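Local coordinates for iron Transport-associated domain protein (Bacillus anthracis, PDB 4H8Q) that binds heme through a NEAT domain and, as an anthrax hemophore, probably scavenges it from methemoglobin for bacterial iron uptake, at residues Lys26-Ser31 and Phe98-Ala103; Thr67-Gly72 and Glu91-Asp96. The protein carries 1 engineered substitution. One frame throughout, in Å; residues are numbered along the deposited sequence.

Contact 1: residues Lys26-Ser31 and Phe98-Ala103; sequences KTEEIS and FAKLNA. With HEM (protoporphyrin IX containing Fe), chain B.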
loop_
_atom_site.group_PDB
_atom_site.type_symbol
_atom_site.label_atom_id
_atom_site.label_comp_id
_atom_site.label_asym_id
_atom_site.label_seq_id
_atom_site.Cartn_x
_atom_site.Cartn_y
_atom_site.Cartn_z
ATOM N N LYS A 26 0.050 -13.605 -6.768
ATOM C CA LYS A 26 -0.680 -14.841 -7.082
ATOM C C LYS A 26 -0.538 -15.934 -6.017
ATOM O O LYS A 26 -0.741 -17.119 -6.303
ATOM C CB LYS A 26 -0.277 -15.379 -8.458
ATOM C CG LYS A 26 -0.486 -14.394 -9.603
ATOM C CD LYS A 26 -0.167 -15.050 -10.943
ATOM C CE LYS A 26 -0.422 -14.112 -12.113
ATOM N NZ LYS A 26 0.667 -13.110 -12.294
ATOM N N THR A 27 -0.201 -15.537 -4.793
ATOM C CA THR A 27 -0.051 -16.480 -3.688
ATOM C C THR A 27 -0.738 -16.005 -2.423
ATOM O O THR A 27 -1.209 -14.860 -2.346
ATOM C CB THR A 27 1.430 -16.707 -3.320
ATOM O OG1 THR A 27 1.902 -15.608 -2.525
ATOM C CG2 THR A 27 2.285 -16.849 -4.558
ATOM N N GLU A 28 -0.802 -16.894 -1.434
ATOM C CA GLU A 28 -1.233 -16.530 -0.092
ATOM C C GLU A 28 -0.022 -16.406 0.832
ATOM O O GLU A 28 -0.164 -16.413 2.055
ATOM C CB GLU A 28 -2.222 -17.562 0.455
ATOM C CG GLU A 28 -3.544 -17.622 -0.310
ATOM C CD GLU A 28 -4.428 -16.408 -0.065
ATOM O OE1 GLU A 28 -4.248 -15.735 0.975
ATOM O OE2 GLU A 28 -5.312 -16.129 -0.906
ATOM N N GLU A 29 1.162 -16.288 0.234
ATOM C CA GLU A 29 2.406 -16.127 0.981
ATOM C C GLU A 29 2.671 -14.659 1.282
ATOM O O GLU A 29 2.399 -13.796 0.451
ATOM C CB GLU A 29 3.580 -16.691 0.183
ATOM C CG GLU A 29 3.472 -18.195 -0.051
ATOM C CD GLU A 29 4.618 -18.738 -0.878
ATOM O OE1 GLU A 29 5.752 -18.775 -0.356
ATOM O OE2 GLU A 29 4.385 -19.134 -2.045
ATOM N N ILE A 30 3.210 -14.382 2.465
ATOM C CA ILE A 30 3.527 -12.999 2.829
ATOM C C ILE A 30 4.668 -12.471 1.982
ATOM O O ILE A 30 5.703 -13.123 1.834
ATOM C CB ILE A 30 3.880 -12.860 4.320
ATOM C CG1 ILE A 30 2.747 -13.412 5.183
ATOM C CG2 ILE A 30 4.141 -11.398 4.674
ATOM C CD1 ILE A 30 1.412 -12.747 4.930
ATOM N N SER A 31 4.479 -11.281 1.414
ATOM C CA SER A 31 5.486 -10.688 0.549
ATOM C C SER A 31 6.631 -10.103 1.357
ATOM O O SER A 31 6.446 -9.677 2.507
ATOM C CB SER A 31 4.865 -9.552 -0.279
ATOM O OG SER A 31 5.838 -8.928 -1.089
ATOM N N PHE A 98 -12.750 -6.560 1.108
ATOM C CA PHE A 98 -12.558 -7.993 1.301
ATOM C C PHE A 98 -11.885 -8.660 0.100
ATOM O O PHE A 98 -11.520 -9.840 0.151
ATOM C CB PHE A 98 -13.887 -8.676 1.642
ATOM C CG PHE A 98 -14.469 -8.227 2.949
ATOM C CD1 PHE A 98 -15.356 -7.166 2.999
ATOM C CD2 PHE A 98 -14.110 -8.853 4.130
ATOM C CE1 PHE A 98 -15.884 -6.748 4.205
ATOM C CE2 PHE A 98 -14.636 -8.440 5.340
ATOM C CZ PHE A 98 -15.521 -7.387 5.379
ATOM N N ALA A 99 -11.702 -7.894 -0.971
ATOM C CA ALA A 99 -11.065 -8.411 -2.170
ATOM C C ALA A 99 -9.594 -8.009 -2.202
ATOM O O ALA A 99 -9.220 -6.959 -1.676
ATOM C CB ALA A 99 -11.775 -7.898 -3.408
ATOM N N LYS A 100 -8.767 -8.846 -2.817
ATOM C CA LYS A 100 -7.358 -8.517 -3.004
ATOM C C LYS A 100 -7.234 -7.332 -3.948
ATOM O O LYS A 100 -7.953 -7.235 -4.951
ATOM C CB LYS A 100 -6.586 -9.715 -3.573
ATOM C CG LYS A 100 -6.398 -10.876 -2.595
ATOM C CD LYS A 100 -5.685 -12.041 -3.275
ATOM C CE LYS A 100 -5.318 -13.154 -2.293
ATOM N NZ LYS A 100 -6.518 -13.833 -1.713
ATOM N N LEU A 101 -6.317 -6.429 -3.629
ATOM C CA LEU A 101 -6.057 -5.279 -4.481
ATOM C C LEU A 101 -4.695 -5.471 -5.119
ATOM O O LEU A 101 -3.709 -5.688 -4.416
ATOM C CB LEU A 101 -6.073 -3.999 -3.645
ATOM C CG LEU A 101 -5.707 -2.703 -4.374
ATOM C CD1 LEU A 101 -6.695 -2.386 -5.513
ATOM C CD2 LEU A 101 -5.638 -1.554 -3.385
ATOM N N ASN A 102 -4.638 -5.433 -6.446
ATOM C CA ASN A 102 -3.364 -5.559 -7.140
ATOM C C ASN A 102 -2.550 -4.282 -7.040
ATOM O O ASN A 102 -3.087 -3.181 -7.163
ATOM C CB ASN A 102 -3.573 -5.905 -8.609
ATOM C CG ASN A 102 -4.157 -7.283 -8.802
ATOM O OD1 ASN A 102 -3.782 -8.235 -8.110
ATOM N ND2 ASN A 102 -5.085 -7.404 -9.749
ATOM N N ALA A 103 -1.247 -4.434 -6.827
ATOM C CA ALA A 103 -0.357 -3.286 -6.765
ATOM C C ALA A 103 0.972 -3.633 -7.416
ATOM O O ALA A 103 1.258 -4.801 -7.692
ATOM C CB ALA A 103 -0.145 -2.850 -5.319
HETATM C CHA HEM B . 11.854 -10.563 -3.611
HETATM C CHB HEM B . 15.876 -9.551 -1.090
HETATM C CHC HEM B . 14.267 -5.039 -0.226
HETATM C CHD HEM B . 9.997 -6.225 -2.225
HETATM C C1A HEM B . 13.080 -10.669 -3.012
HETATM C C2A HEM B . 13.945 -11.835 -3.046
HETATM C C3A HEM B . 15.043 -11.542 -2.342
HETATM C C4A HEM B . 14.929 -10.188 -1.853
HETATM C CMA HEM B . 16.254 -12.465 -2.088
HETATM C CAA HEM B . 13.620 -13.176 -3.752
HETATM C CBA HEM B . 12.492 -13.885 -3.002
HETATM C CGA HEM B . 12.849 -14.167 -1.557
HETATM O O1A HEM B . 13.980 -14.646 -1.292
HETATM O O2A HEM B . 12.003 -13.940 -0.652
HETATM C C1B HEM B . 15.773 -8.260 -0.624
HETATM C C2B HEM B . 16.739 -7.607 0.227
HETATM C C3B HEM B . 16.308 -6.372 0.472
HETATM C C4B HEM B . 15.045 -6.182 -0.221
HETATM C CMB HEM B . 18.034 -8.253 0.775
HETATM C CAB HEM B . 17.057 -5.343 1.346
HETATM C CBB HEM B . 16.487 -4.179 1.640
HETATM C C1C HEM B . 12.958 -4.973 -0.663
HETATM C C2C HEM B . 12.066 -3.838 -0.518
HETATM C C3C HEM B . 10.889 -4.157 -1.070
HETATM C C4C HEM B . 10.987 -5.514 -1.588
HETATM C CMC HEM B . 12.440 -2.489 0.148
HETATM C CAC HEM B . 9.643 -3.250 -1.147
HETATM C CBC HEM B . 8.594 -3.645 -1.868
HETATM C C1D HEM B . 10.134 -7.477 -2.775
HETATM C C2D HEM B . 9.084 -8.137 -3.506
HETATM C C3D HEM B . 9.648 -9.476 -3.934
HETATM C C4D HEM B . 10.998 -9.504 -3.426
HETATM C CMD HEM B . 7.673 -7.602 -3.789
HETATM C CAD HEM B . 8.930 -10.566 -4.750
HETATM C CBD HEM B . 8.536 -11.718 -3.839
HETATM C CGD HEM B . 7.638 -11.264 -2.723
HETATM O O1D HEM B . 6.597 -10.588 -2.980
HETATM O O2D HEM B . 7.962 -11.607 -1.556
HETATM N NA HEM B . 13.709 -9.688 -2.281
HETATM N NB HEM B . 14.748 -7.361 -0.880
HETATM N NC HEM B . 12.257 -5.975 -1.309
HETATM N ND HEM B . 11.253 -8.311 -2.747
HETATM FE FE HEM B . 13.077 -7.758 -2.006
#

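Contact 2: residues Thr67-Gly72 and Glu91-Asp96; sequences TEKNGG and EFEAND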
loop_
_atom_site.group_PDB
_atom_site.type_symbol
_atom_site.label_atom_id
_atom_site.label_comp_id
_atom_site.label_asym_id
_atom_site.label_seq_id
_atom_site.Cartn_x
_atom_site.Cartn_y
_atom_site.Cartn_z
ATOM N N THR A 67 -1.341 1.196 -7.665
ATOM C CA THR A 67 -2.419 0.265 -7.391
ATOM C C THR A 67 -3.369 0.225 -8.579
ATOM O O THR A 67 -3.397 1.154 -9.389
ATOM C CB THR A 67 -3.191 0.626 -6.107
ATOM O OG1 THR A 67 -3.816 1.908 -6.259
ATOM C CG2 THR A 67 -2.253 0.670 -4.917
ATOM N N GLU A 68 -4.123 -0.860 -8.691
ATOM C CA GLU A 68 -5.025 -1.026 -9.828
ATOM C C GLU A 68 -6.219 -0.104 -9.676
ATOM O O GLU A 68 -6.866 -0.078 -8.628
ATOM C CB GLU A 68 -5.491 -2.479 -9.960
ATOM C CG GLU A 68 -6.396 -2.717 -11.176
ATOM C CD GLU A 68 -6.420 -4.168 -11.634
ATOM O OE1 GLU A 68 -6.108 -5.065 -10.825
ATOM O OE2 GLU A 68 -6.752 -4.411 -12.814
ATOM N N LYS A 69 -6.497 0.652 -10.731
ATOM C CA LYS A 69 -7.602 1.598 -10.745
ATOM C C LYS A 69 -8.192 1.633 -12.147
ATOM O O LYS A 69 -7.492 1.953 -13.111
ATOM C CB LYS A 69 -7.102 2.991 -10.354
ATOM C CG LYS A 69 -8.150 4.095 -10.463
ATOM C CD LYS A 69 -7.508 5.470 -10.335
ATOM C CE LYS A 69 -8.537 6.586 -10.455
ATOM N NZ LYS A 69 -9.552 6.539 -9.363
ATOM N N ASN A 70 -9.472 1.290 -12.258
ATOM C CA ASN A 70 -10.163 1.323 -13.543
ATOM C C ASN A 70 -9.428 0.532 -14.622
ATOM O O ASN A 70 -9.105 1.068 -15.685
ATOM C CB ASN A 70 -10.369 2.770 -14.005
ATOM C CG ASN A 70 -11.236 3.573 -13.049
ATOM O OD1 ASN A 70 -12.192 3.053 -12.469
ATOM N ND2 ASN A 70 -10.901 4.849 -12.877
ATOM N N GLY A 71 -9.153 -0.736 -14.334
ATOM C CA GLY A 71 -8.511 -1.621 -15.291
ATOM C C GLY A 71 -7.087 -1.246 -15.666
ATOM O O GLY A 71 -6.511 -1.824 -16.589
ATOM N N GLY A 72 -6.517 -0.274 -14.960
ATOM C CA GLY A 72 -5.142 0.128 -15.190
ATOM C C GLY A 72 -4.414 0.329 -13.873
ATOM O O GLY A 72 -5.012 0.217 -12.807
ATOM N N GLU A 91 -1.603 7.413 -0.766
ATOM C CA GLU A 91 -3.052 7.303 -0.670
ATOM C C GLU A 91 -3.619 6.783 -1.975
ATOM O O GLU A 91 -3.189 7.191 -3.054
ATOM C CB GLU A 91 -3.636 8.680 -0.372
ATOM C CG GLU A 91 -5.141 8.741 -0.337
ATOM C CD GLU A 91 -5.626 10.175 -0.203
ATOM O OE1 GLU A 91 -5.755 10.861 -1.247
ATOM O OE2 GLU A 91 -5.855 10.615 0.945
ATOM N N PHE A 92 -4.575 5.870 -1.874
ATOM C CA PHE A 92 -5.192 5.277 -3.051
ATOM C C PHE A 92 -6.580 4.779 -2.696
ATOM O O PHE A 92 -6.913 4.612 -1.521
ATOM C CB PHE A 92 -4.338 4.125 -3.610
ATOM C CG PHE A 92 -4.006 3.060 -2.592
ATOM C CD1 PHE A 92 -4.879 2.012 -2.361
ATOM C CD2 PHE A 92 -2.823 3.115 -1.866
ATOM C CE1 PHE A 92 -4.573 1.032 -1.429
ATOM C CE2 PHE A 92 -2.512 2.139 -0.935
ATOM C CZ PHE A 92 -3.395 1.097 -0.716
ATOM N N GLU A 93 -7.388 4.552 -3.722
ATOM C CA GLU A 93 -8.757 4.113 -3.535
ATOM C C GLU A 93 -8.838 2.601 -3.435
ATOM O O GLU A 93 -8.084 1.872 -4.090
ATOM C CB GLU A 93 -9.617 4.588 -4.708
ATOM C CG GLU A 93 -10.652 5.625 -4.356
ATOM C CD GLU A 93 -11.599 5.892 -5.511
ATOM O OE1 GLU A 93 -11.243 6.706 -6.392
ATOM O OE2 GLU A 93 -12.689 5.277 -5.542
ATOM N N ALA A 94 -9.746 2.133 -2.588
ATOM C CA ALA A 94 -10.083 0.724 -2.542
ATOM C C ALA A 94 -11.584 0.629 -2.774
ATOM O O ALA A 94 -12.317 1.591 -2.553
ATOM C CB ALA A 94 -9.702 0.130 -1.204
ATOM N N ASN A 95 -12.039 -0.516 -3.257
ATOM C CA ASN A 95 -13.465 -0.711 -3.452
ATOM C C ASN A 95 -13.974 -1.706 -2.428
ATOM O O ASN A 95 -14.478 -1.331 -1.369
ATOM C CB ASN A 95 -13.747 -1.203 -4.872
ATOM C CG ASN A 95 -12.962 -0.431 -5.924
ATOM O OD1 ASN A 95 -11.861 -0.831 -6.310
ATOM N ND2 ASN A 95 -13.521 0.686 -6.385
ATOM N N ASP A 96 -13.821 -2.981 -2.754
ATOM C CA ASP A 96 -14.207 -4.056 -1.867
ATOM C C ASP A 96 -13.043 -4.338 -0.923
ATOM O O ASP A 96 -12.018 -4.879 -1.341
ATOM C CB ASP A 96 -14.526 -5.300 -2.701
ATOM C CG ASP A 96 -15.031 -6.455 -1.869
ATOM O OD1 ASP A 96 -15.021 -6.356 -0.625
ATOM O OD2 ASP A 96 -15.439 -7.479 -2.466
HETATM O O HOH W 1 -6.472 1.784 -6.297
#

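Contact 1: residues Lys26-Ser31 and Phe98-Ala103
E28 and K100 reach each other because both side chains bend: E28 folds at its second torsion (chi2 -72°), while K100 runs out extended and turns only at the last one (chi4 66°), swinging NZ across to the carboxylate. The salt bridge they make lies on the surface of a NEAT domain, an all-beta, immunoglobulin-like fold, and joins the loop after strand 14-24 to segment 98-103, which runs into strand 101-109. NZ stands 2.7 Å from E28 OE2, on the syn side of that oxygen and 20° out of the carboxylate plane, whereas E28 OE1 is 4.0 Å from the same nitrogen; one oxygen therefore does the gripping. Q123 OE1 on strand 114-125 is a second partner of the ammonium group, which should limit its rotation, and the K100 side chain also rests on L23. In the loop, T27 OG1 accepts from E29 N at 2.9 Å, an ST turn, and is also hydrogen-bonded to K24 O. Further along, S31 belongs to the heme pocket. The S31 hydroxyl donates to the propionate oxygen HEM O1D at 2.6 Å and accepts a hydrogen bond from M33 N. M32 N gives the heme another hydrogen bond. One loop thus carries an exposed ion pair at E28 and, three residues on, a buried serine on the cofactor. At the ion pair itself the methylene beside the charge is close as well, K100 CE lying 3.3 Å from E28 OE2.

Contact 2: residues Thr67-Gly72 and Glu91-Asp96
T67 meets the F92 ring with its methyl group. CG2 sits over one face, 3.8 Å from the ring centroid and 13° off the normal, a CH-pi contact, and the two side chains cross at about a right angle. The other branch, OG1, lies between the backbone N and carbonyl carbon of T67 (chi1 63°), 3.5 Å from F92 CB, and donates to a water at 2.7 Å. That water in turn donates to E68 O and, at 2.7 Å, to E93 O, so a single molecule bridges the two backbones where they do not pair directly. At K69 the contact comes to the surface: its long side chain turns at the last torsion to bring NZ within 3.4 Å of E93 OE1, a loose salt bridge, while E93 OE2 forms a weak, long ion pair with K49. The chain then reverses through N70 and G71 in a type I' turn, closed by K69 N to G72 O (2.6 Å) and G72 N to K69 O (3.1 Å). This turn joins strands 62-69 and 72-82 into a beta-hairpin, which T67 and K69 set against strand 87-94, beyond 72-82 in the antiparallel barrel of the immunoglobulin-like NEAT fold.

Overall arrangement
From the N terminus, strand 14-24 leads into the loop 26-31, whose partner 98-103 comes only after five further strands; contact 1 thus closes a long loop. Contact 2 is nested inside it: 67-72 ends strand 62-69 and turns into 72-82, and 91-96 lies on strand 87-94, shortly before 98-103. The two contacts meet at strand 101-109, a sheet neighbour of 62-69. There N102 ND2 lies 2.8 Å from E68 OE1, a probable hydrogen bond, and L101 CD2 packs 3.4 Å from F92 CE1. Together the contacts connect the heme-pocket loop, through 101-109, to the hairpin end of the antiparallel barrel. The centres of the two contacts lie about 14 Å apart.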